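Side-chain contact in SusD superfamily protein (Bacteroides vulgatus, PDB 3MYV), which probably binds polysaccharide at the cell surface as an outer-membrane member of the SusD family: residues 116-121 with 169-174. Sequence-based numbering, arbitrary orientation.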
loop_
_atom_site.group_PDB
_atom_site.type_symbol
_atom_site.label_atom_id
_atom_site.label_comp_id
_atom_site.label_asym_id
_atom_site.label_seq_id
_atom_site.Cartn_x
_atom_site.Cartn_y
_atom_site.Cartn_z
ATOM N N VAL A 116 -5.327 12.499 -1.893
ATOM C CA VAL A 116 -4.348 12.095 -2.922
ATOM C C VAL A 116 -2.932 12.596 -2.584
ATOM O O VAL A 116 -1.961 11.833 -2.588
ATOM C CB VAL A 116 -4.802 12.507 -4.345
ATOM C CG1 VAL A 116 -3.710 12.167 -5.380
ATOM C CG2 VAL A 116 -6.153 11.796 -4.728
ATOM N N ILE A 117 -2.825 13.859 -2.201
ATOM C CA ILE A 117 -1.537 14.443 -1.819
ATOM C C ILE A 117 -0.919 13.705 -0.638
ATOM O O ILE A 117 0.255 13.354 -0.646
ATOM C CB ILE A 117 -1.712 15.963 -1.514
ATOM C CG1 ILE A 117 -1.932 16.716 -2.833
ATOM C CG2 ILE A 117 -0.528 16.511 -0.677
ATOM C CD1 ILE A 117 -2.499 18.179 -2.678
ATOM N N ALA A 118 -1.741 13.416 0.363
ATOM C CA ALA A 118 -1.284 12.698 1.533
ATOM C C ALA A 118 -0.793 11.280 1.170
ATOM O O ALA A 118 0.243 10.868 1.622
ATOM C CB ALA A 118 -2.421 12.638 2.604
ATOM N N LEU A 119 -1.528 10.553 0.333
ATOM C CA LEU A 119 -1.094 9.220 -0.082
ATOM C C LEU A 119 0.248 9.239 -0.833
ATOM O O LEU A 119 1.176 8.476 -0.502
ATOM C CB LEU A 119 -2.178 8.576 -0.953
ATOM C CG LEU A 119 -1.895 7.167 -1.460
ATOM C CD1 LEU A 119 -1.539 6.245 -0.283
ATOM C CD2 LEU A 119 -3.120 6.643 -2.217
ATOM N N CYS A 120 0.369 10.152 -1.796
ATOM C CA CYS A 120 1.587 10.282 -2.578
ATOM C C CYS A 120 2.768 10.608 -1.673
ATOM O O CYS A 120 3.830 9.968 -1.736
ATOM C CB CYS A 120 1.435 11.386 -3.611
ATOM S SG CYS A 120 0.347 10.928 -4.982
ATOM N N GLN A 121 2.597 11.607 -0.823
ATOM C CA GLN A 121 3.716 11.981 0.057
ATOM C C GLN A 121 4.066 10.861 1.021
ATOM O O GLN A 121 5.259 10.643 1.353
ATOM C CB GLN A 121 3.427 13.288 0.779
ATOM C CG GLN A 121 4.710 13.878 1.446
ATOM C CD GLN A 121 5.677 14.465 0.424
ATOM O OE1 GLN A 121 5.302 15.367 -0.340
ATOM N NE2 GLN A 121 6.955 14.016 0.462
ATOM N N GLU A 169 -1.935 16.073 9.248
ATOM C CA GLU A 169 -2.739 17.304 9.286
ATOM C C GLU A 169 -3.586 17.429 8.031
ATOM O O GLU A 169 -4.749 17.829 8.087
ATOM C CB GLU A 169 -1.856 18.544 9.394
ATOM C CG GLU A 169 -1.547 18.986 10.792
ATOM C CD GLU A 169 -0.680 20.258 10.839
ATOM O OE1 GLU A 169 -0.813 21.137 9.940
ATOM O OE2 GLU A 169 0.142 20.357 11.780
ATOM N N THR A 170 -2.973 17.122 6.900
ATOM C CA THR A 170 -3.658 17.155 5.618
ATOM C C THR A 170 -4.830 16.178 5.567
ATOM O O THR A 170 -5.944 16.532 5.170
ATOM C CB THR A 170 -2.670 16.852 4.497
ATOM O OG1 THR A 170 -1.688 17.877 4.484
ATOM C CG2 THR A 170 -3.376 16.807 3.158
ATOM N N LEU A 171 -4.583 14.945 5.985
ATOM C CA LEU A 171 -5.606 13.925 5.930
ATOM C C LEU A 171 -6.692 14.155 6.997
ATOM O O LEU A 171 -7.860 13.970 6.703
ATOM C CB LEU A 171 -4.933 12.549 6.021
ATOM C CG LEU A 171 -5.549 11.300 5.430
ATOM C CD1 LEU A 171 -6.212 11.492 4.083
ATOM C CD2 LEU A 171 -4.424 10.255 5.423
ATOM N N GLU A 172 -6.334 14.635 8.197
ATOM C CA GLU A 172 -7.337 14.970 9.208
ATOM C C GLU A 172 -8.298 16.040 8.652
ATOM O O GLU A 172 -9.517 15.909 8.775
ATOM C CB GLU A 172 -6.680 15.432 10.530
ATOM C CG GLU A 172 -5.939 14.312 11.243
ATOM C CD GLU A 172 -5.108 14.800 12.432
ATOM O OE1 GLU A 172 -4.758 15.995 12.480
ATOM O OE2 GLU A 172 -4.788 13.977 13.313
ATOM N N GLU A 173 -7.758 17.055 7.981
ATOM C CA GLU A 173 -8.607 18.060 7.355
ATOM C C GLU A 173 -9.424 17.496 6.175
ATOM O O GLU A 173 -10.629 17.778 6.062
ATOM C CB GLU A 173 -7.805 19.295 6.955
ATOM C CG GLU A 173 -8.679 20.375 6.389
ATOM C CD GLU A 173 -7.942 21.625 5.968
ATOM O OE1 GLU A 173 -6.720 21.748 6.243
ATOM O OE2 GLU A 173 -8.613 22.481 5.351
ATOM N N ALA A 174 -8.785 16.705 5.319
ATOM C CA ALA A 174 -9.452 16.080 4.165
ATOM C C ALA A 174 -10.722 15.334 4.578
ATOM O O ALA A 174 -11.793 15.482 3.957
ATOM C CB ALA A 174 -8.492 15.125 3.430
#
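A118 is the meeting point of the two helices: its methyl CB sits between two carbon branches of the facing helix, CD2 of L171 at 4.2 Å and CG2 of T170 at 4.3 Å. CA of A118 and CA of L171 are 6.3 Å apart, the nearest CA pair between the two segments, an approach that the small alanine side chain permits. Its CB is directed at the other helix, as is that of T170, whereas L171 sets off along the flank and reaches A118 through one of its two terminal methyls. Behind that reach is the first torsion of L171, which places CG opposite the backbone N (chi1 -153°). All three residues are buried, and the contact between the segments is purely apolar and small, 132 Å² summed over both sides.

The helices concerned, 103-128 and 160-177, belong to the N-terminal, largely helical part of the chain, consistent with the TPR-like helical packing known from SusD proteins. Further helices complete the core around this pair. L171 also packs on A115 of helix 103-128 and on L195 and I199 of helix 189-202, so its side chain belongs to a junction of three helices; I117, one residue before A118, turns to L83, A86 and L90 of helix 77-94.

The hydroxyl of T170 has its partner within its own helix: while the methyl goes to A118, OG1 hydrogen-bonds to the carbonyl O of F166, one turn earlier, which takes care of the hydroxyl in this buried setting. Farther along helix 103-128, the amide of Q121 is held at both ends by backbone at and just after the end of strand 140-143, OE1 by N of I145 and NE2 by O of P143.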